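Local atomic coordinates of imelysin-like protein (Psychrobacter arcticus, PDB entry 3PF0), a protein that is of unknown function but belongs to the imelysin-like (peptidase M75) family and may be a metalloendopeptidase. Residues 63-77 against 101-115. Residues are numbered along the deposited sequence; the frame is centred on the assembly and turned at random. Where two conformers were deposited one is given.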
loop_
_atom_site.group_PDB
_atom_site.type_symbol
_atom_site.label_atom_id
_atom_site.label_comp_id
_atom_site.label_asym_id
_atom_site.label_seq_id
_atom_site.Cartn_x
_atom_site.Cartn_y
_atom_site.Cartn_z
ATOM N N VAL A 63 0.282 -9.776 7.406
ATOM C CA VAL A 63 -0.419 -8.564 7.839
ATOM C C VAL A 63 0.401 -7.804 8.910
ATOM O O VAL A 63 0.795 -6.653 8.661
ATOM C CB VAL A 63 -1.866 -8.865 8.312
ATOM C CG1 VAL A 63 -2.551 -7.611 8.839
ATOM C CG2 VAL A 63 -2.690 -9.503 7.194
ATOM N N ILE A 64 0.646 -8.445 10.078
ATOM C CA ILE A 64 1.392 -7.868 11.202
ATOM C C ILE A 64 2.821 -7.465 10.734
ATOM O O ILE A 64 3.158 -6.304 10.966
ATOM C CB ILE A 64 1.376 -8.778 12.472
ATOM C CG1 ILE A 64 -0.070 -8.876 13.034
ATOM C CG2 ILE A 64 2.348 -8.267 13.549
ATOM C CD1 ILE A 64 -0.387 -10.085 13.946
ATOM N N PRO A 65 3.612 -8.301 9.995
ATOM C CA PRO A 65 4.943 -7.844 9.542
ATOM C C PRO A 65 4.905 -6.631 8.611
ATOM O O PRO A 65 5.787 -5.779 8.724
ATOM C CB PRO A 65 5.511 -9.070 8.813
ATOM C CG PRO A 65 4.826 -10.215 9.449
ATOM C CD PRO A 65 3.417 -9.725 9.646
ATOM N N ALA A 66 3.882 -6.525 7.727
ATOM C CA ALA A 66 3.750 -5.389 6.813
ATOM C C ALA A 66 3.524 -4.101 7.589
ATOM O O ALA A 66 4.167 -3.096 7.293
ATOM C CB ALA A 66 2.621 -5.615 5.831
ATOM N N TYR A 67 2.650 -4.139 8.607
ATOM C CA TYR A 67 2.396 -2.964 9.427
ATOM C C TYR A 67 3.618 -2.635 10.291
ATOM O O TYR A 67 3.961 -1.458 10.421
ATOM C CB TYR A 67 1.132 -3.146 10.293
ATOM C CG TYR A 67 -0.163 -3.037 9.513
ATOM C CD1 TYR A 67 -0.441 -1.914 8.734
ATOM C CD2 TYR A 67 -1.144 -4.021 9.612
ATOM C CE1 TYR A 67 -1.630 -1.811 8.010
ATOM C CE2 TYR A 67 -2.341 -3.923 8.903
ATOM C CZ TYR A 67 -2.582 -2.815 8.105
ATOM O OH TYR A 67 -3.781 -2.693 7.439
ATOM N N ALA A 68 4.296 -3.663 10.837
ATOM C CA ALA A 68 5.498 -3.485 11.660
ATOM C C ALA A 68 6.619 -2.831 10.841
ATOM O O ALA A 68 7.279 -1.917 11.336
ATOM C CB ALA A 68 5.964 -4.824 12.233
ATOM N N ASP A 69 6.781 -3.259 9.570
ATOM C CA ASP A 69 7.774 -2.713 8.663
ATOM C C ASP A 69 7.466 -1.262 8.310
ATOM O O ASP A 69 8.377 -0.445 8.370
ATOM C CB ASP A 69 7.916 -3.549 7.385
ATOM C CG ASP A 69 9.096 -3.102 6.543
ATOM O OD1 ASP A 69 10.200 -2.915 7.113
ATOM O OD2 ASP A 69 8.916 -2.917 5.317
ATOM N N ALA A 70 6.197 -0.927 7.994
ATOM C CA ALA A 70 5.819 0.457 7.709
ATOM C C ALA A 70 6.120 1.368 8.935
ATOM O O ALA A 70 6.625 2.484 8.758
ATOM C CB ALA A 70 4.347 0.543 7.311
ATOM N N ALA A 71 5.845 0.875 10.160
ATOM C CA ALA A 71 6.108 1.614 11.408
ATOM C C ALA A 71 7.628 1.828 11.611
ATOM O O ALA A 71 8.050 2.930 11.964
ATOM C CB ALA A 71 5.511 0.873 12.604
ATOM N N LYS A 72 8.429 0.785 11.340
ATOM C CA LYS A 72 9.897 0.777 11.431
ATOM C C LYS A 72 10.500 1.835 10.464
ATOM O O LYS A 72 11.343 2.637 10.873
ATOM C CB LYS A 72 10.398 -0.642 11.101
ATOM C CG LYS A 72 11.907 -0.865 11.033
ATOM C CD LYS A 72 12.166 -2.300 10.571
ATOM C CE LYS A 72 13.604 -2.604 10.232
ATOM N NZ LYS A 72 13.825 -4.065 10.038
ATOM N N GLN A 73 10.018 1.858 9.213
ATOM C CA GLN A 73 10.473 2.783 8.177
ATOM C C GLN A 73 10.100 4.236 8.498
ATOM O O GLN A 73 10.875 5.136 8.159
ATOM C CB GLN A 73 9.941 2.374 6.795
ATOM C CG GLN A 73 10.434 1.011 6.285
ATOM C CD GLN A 73 11.874 0.659 6.597
ATOM O OE1 GLN A 73 12.795 1.490 6.564
ATOM N NE2 GLN A 73 12.101 -0.605 6.875
ATOM N N SER A 74 8.928 4.455 9.144
ATOM C CA SER A 74 8.466 5.779 9.561
ATOM C C SER A 74 9.352 6.274 10.705
ATOM O O SER A 74 9.709 7.448 10.742
ATOM C CB SER A 74 6.998 5.732 9.980
ATOM O OG SER A 74 6.458 7.040 10.080
ATOM N N ASP A 75 9.729 5.356 11.628
ATOM C CA ASP A 75 10.636 5.651 12.750
ATOM C C ASP A 75 12.023 6.026 12.218
ATOM O O ASP A 75 12.621 6.980 12.713
ATOM C CB ASP A 75 10.779 4.441 13.700
ATOM C CG ASP A 75 9.610 4.190 14.636
ATOM O OD1 ASP A 75 8.649 4.996 14.621
ATOM O OD2 ASP A 75 9.635 3.163 15.349
ATOM N N LEU A 76 12.536 5.280 11.215
ATOM C CA LEU A 76 13.848 5.605 10.645
ATOM C C LEU A 76 13.798 6.965 9.927
ATOM O O LEU A 76 14.757 7.733 10.051
ATOM C CB LEU A 76 14.410 4.502 9.721
ATOM C CG LEU A 76 15.802 4.795 9.045
ATOM C CD1 LEU A 76 16.893 5.184 10.066
ATOM C CD2 LEU A 76 16.250 3.644 8.186
ATOM N N LEU A 77 12.675 7.292 9.242
ATOM C CA LEU A 77 12.526 8.587 8.581
ATOM C C LEU A 77 12.538 9.695 9.627
ATOM O O LEU A 77 13.266 10.672 9.457
ATOM C CB LEU A 77 11.244 8.664 7.710
ATOM C CG LEU A 77 11.018 9.991 6.924
ATOM C CD1 LEU A 77 12.176 10.288 5.939
ATOM C CD2 LEU A 77 9.681 9.989 6.205
ATOM N N GLN A 101 14.746 7.542 2.091
ATOM C CA GLN A 101 14.059 6.877 3.195
ATOM C C GLN A 101 12.531 7.076 3.074
ATOM O O GLN A 101 11.777 6.165 3.420
ATOM C CB GLN A 101 14.595 7.354 4.557
ATOM C CG GLN A 101 14.075 6.583 5.784
ATOM C CD GLN A 101 14.030 5.072 5.629
ATOM O OE1 GLN A 101 14.900 4.442 5.022
ATOM N NE2 GLN A 101 13.013 4.453 6.189
ATOM N N TRP A 102 12.075 8.216 2.536
ATOM C CA TRP A 102 10.633 8.418 2.322
ATOM C C TRP A 102 10.116 7.326 1.367
ATOM O O TRP A 102 9.070 6.747 1.639
ATOM C CB TRP A 102 10.310 9.831 1.789
ATOM C CG TRP A 102 8.879 9.968 1.334
ATOM C CD1 TRP A 102 7.792 10.233 2.119
ATOM C CD2 TRP A 102 8.363 9.640 0.031
ATOM N NE1 TRP A 102 6.637 10.154 1.368
ATOM C CE2 TRP A 102 6.957 9.763 0.093
ATOM C CE3 TRP A 102 8.956 9.266 -1.190
ATOM C CZ2 TRP A 102 6.139 9.522 -1.016
ATOM C CZ3 TRP A 102 8.143 9.020 -2.281
ATOM C CH2 TRP A 102 6.756 9.188 -2.201
ATOM N N LEU A 103 10.870 7.036 0.259
ATOM C CA LEU A 103 10.489 6.027 -0.738
ATOM C C LEU A 103 10.406 4.629 -0.110
ATOM O O LEU A 103 9.461 3.904 -0.421
ATOM C CB LEU A 103 11.456 6.027 -1.944
ATOM C CG LEU A 103 11.157 5.053 -3.118
ATOM C CD1 LEU A 103 9.699 5.160 -3.605
ATOM C CD2 LEU A 103 12.134 5.267 -4.271
ATOM N N VAL A 104 11.392 4.257 0.755
ATOM C CA VAL A 104 11.422 2.971 1.481
ATOM C C VAL A 104 10.110 2.846 2.289
ATOM O O VAL A 104 9.442 1.808 2.229
ATOM C CB VAL A 104 12.695 2.828 2.378
ATOM C CG1 VAL A 104 12.654 1.557 3.233
ATOM C CG2 VAL A 104 13.987 2.878 1.549
ATOM N N LEU A 105 9.726 3.927 2.996
ATOM C CA LEU A 105 8.490 4.014 3.769
ATOM C C LEU A 105 7.245 3.940 2.865
ATOM O O LEU A 105 6.284 3.255 3.225
ATOM C CB LEU A 105 8.466 5.302 4.628
ATOM C CG LEU A 105 7.104 5.753 5.196
ATOM C CD1 LEU A 105 6.535 4.733 6.203
ATOM C CD2 LEU A 105 7.207 7.113 5.798
ATOM N N ALA A 106 7.241 4.655 1.728
ATOM C CA ALA A 106 6.091 4.648 0.803
ATOM C C ALA A 106 5.886 3.252 0.217
ATOM O O ALA A 106 4.747 2.813 0.095
ATOM C CB ALA A 106 6.288 5.672 -0.308
ATOM N N GLN A 107 6.995 2.530 -0.061
ATOM C CA GLN A 107 6.982 1.154 -0.575
ATOM C C GLN A 107 6.423 0.171 0.488
ATOM O O GLN A 107 5.629 -0.704 0.134
ATOM C CB GLN A 107 8.386 0.725 -1.017
ATOM C CG GLN A 107 8.814 1.344 -2.353
ATOM C CD GLN A 107 10.214 0.945 -2.723
ATOM O OE1 GLN A 107 11.197 1.395 -2.133
ATOM N NE2 GLN A 107 10.344 0.118 -3.739
ATOM N N ALA A 108 6.820 0.338 1.776
ATOM C CA ALA A 108 6.361 -0.486 2.908
ATOM C C ALA A 108 4.859 -0.305 3.145
ATOM O O ALA A 108 4.159 -1.285 3.387
ATOM C CB ALA A 108 7.136 -0.146 4.181
ATOM N N TRP A 109 4.361 0.924 3.063
ATOM C CA TRP A 109 2.930 1.152 3.238
ATOM C C TRP A 109 2.134 0.631 2.036
ATOM O O TRP A 109 1.025 0.126 2.231
ATOM C CB TRP A 109 2.602 2.613 3.505
ATOM C CG TRP A 109 1.122 2.848 3.630
ATOM C CD1 TRP A 109 0.307 3.431 2.707
ATOM C CD2 TRP A 109 0.262 2.345 4.666
ATOM N NE1 TRP A 109 -1.003 3.367 3.126
ATOM C CE2 TRP A 109 -1.062 2.680 4.311
ATOM C CE3 TRP A 109 0.483 1.628 5.857
ATOM C CZ2 TRP A 109 -2.159 2.356 5.120
ATOM C CZ3 TRP A 109 -0.607 1.299 6.651
ATOM C CH2 TRP A 109 -1.907 1.664 6.285
ATOM N N ALA A 110 2.702 0.720 0.813
ATOM C CA ALA A 110 2.057 0.204 -0.404
ATOM C C ALA A 110 1.805 -1.298 -0.248
ATOM O O ALA A 110 0.740 -1.781 -0.622
ATOM C CB ALA A 110 2.913 0.484 -1.638
ATOM N N SER A 111 2.759 -2.013 0.378
ATOM C CA SER A 111 2.648 -3.438 0.678
ATOM C C SER A 111 1.562 -3.679 1.733
ATOM O O SER A 111 0.701 -4.526 1.515
ATOM C CB SER A 111 3.994 -3.979 1.144
ATOM O OG SER A 111 4.881 -3.965 0.037
ATOM N N ALA A 112 1.552 -2.893 2.831
ATOM C CA ALA A 112 0.548 -2.993 3.914
ATOM C C ALA A 112 -0.891 -2.710 3.414
ATOM O O ALA A 112 -1.864 -3.157 4.036
ATOM C CB ALA A 112 0.899 -2.037 5.054
ATOM N N GLU A 113 -1.022 -2.011 2.266
ATOM C CA GLU A 113 -2.321 -1.684 1.660
ATOM C C GLU A 113 -3.038 -2.932 1.080
ATOM O O GLU A 113 -4.180 -2.819 0.627
ATOM C CB GLU A 113 -2.160 -0.606 0.584
ATOM C CG GLU A 113 -2.146 0.791 1.178
ATOM C CD GLU A 113 -1.991 1.933 0.195
ATOM O OE1 GLU A 113 -1.467 1.699 -0.916
ATOM O OE2 GLU A 113 -2.341 3.076 0.557
HETATM N N MSE A 114 -2.395 -4.117 1.146
HETATM C CA MSE A 114 -2.990 -5.400 0.741
HETATM C C MSE A 114 -4.233 -5.689 1.617
HETATM O O MSE A 114 -5.086 -6.470 1.217
HETATM C CB MSE A 114 -1.955 -6.543 0.852
HETATM C CG MSE A 114 -1.616 -6.925 2.293
HETATM SE SE MSE A 114 -0.379 -8.410 2.480
HETATM C CE MSE A 114 1.025 -7.495 3.393
ATOM N N VAL A 115 -4.288 -5.075 2.824
ATOM C CA VAL A 115 -5.382 -5.128 3.800
ATOM C C VAL A 115 -6.152 -3.800 3.662
ATOM O O VAL A 115 -5.558 -2.731 3.810
ATOM C CB VAL A 115 -4.850 -5.387 5.245
ATOM C CG1 VAL A 115 -5.954 -5.267 6.292
ATOM C CG2 VAL A 115 -4.180 -6.751 5.339
HETATM O O HOH W 1 5.181 -3.140 4.876
HETATM O O HOH W 2 -3.752 -1.264 5.307
HETATM O O HOH W 3 15.682 1.543 5.525
#
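Gln101 carries its CG anti to the backbone N (chi1 -172°) and then bends at chi2, which carries its side chain across that of Gln73 at about a right angle, with the two amide planes 44° apart. Gln73 is itself bent, with CG anti to its carbonyl carbon. Gln101 NE2 therefore gives both of its hydrogens to one residue. It bonds to Gln73 O at 3.0 Å and to Gln73 OE1 at 3.0 Å, each on a lone pair in the carbonyl plane. Gln73 NE2 in turn donates to Asp69 OD1, which fixes the rotation of the Gln73 amide. A water bridges Gln73 OE1 and Gln101 OE1. Gln73 also acts as a knob among Gln101, Val104, Leu105 and Ala108, and Leu105 fits between Ala70, Gln73, Ser74 and Leu77.

Further along, alanines let the antiparallel segments 63-77 and 101-112 approach to 8.4 Å between axes; Ala70 CB lies 4.2 Å from Ala108 CB. A second water donates to both Ala66 O and Ala108 O. At the far end the rings of Tyr67 and Trp109 meet rim to rim, with Tyr67 CE1 3.5 Å from Trp109 CZ3. Tyr67 OH donates to a third water, which is also bound by Ala112 O and Val115 O. Trp207 of helix 183-214 packs against Tyr67.

The contact joins helices 48-84 and 92-112 as a helical hairpin. Its chemistry implies a mixed seam, with small apolar residues at the centre and glutamine amides, the Asp69 carboxylate and bridging waters pairing polar groups along it.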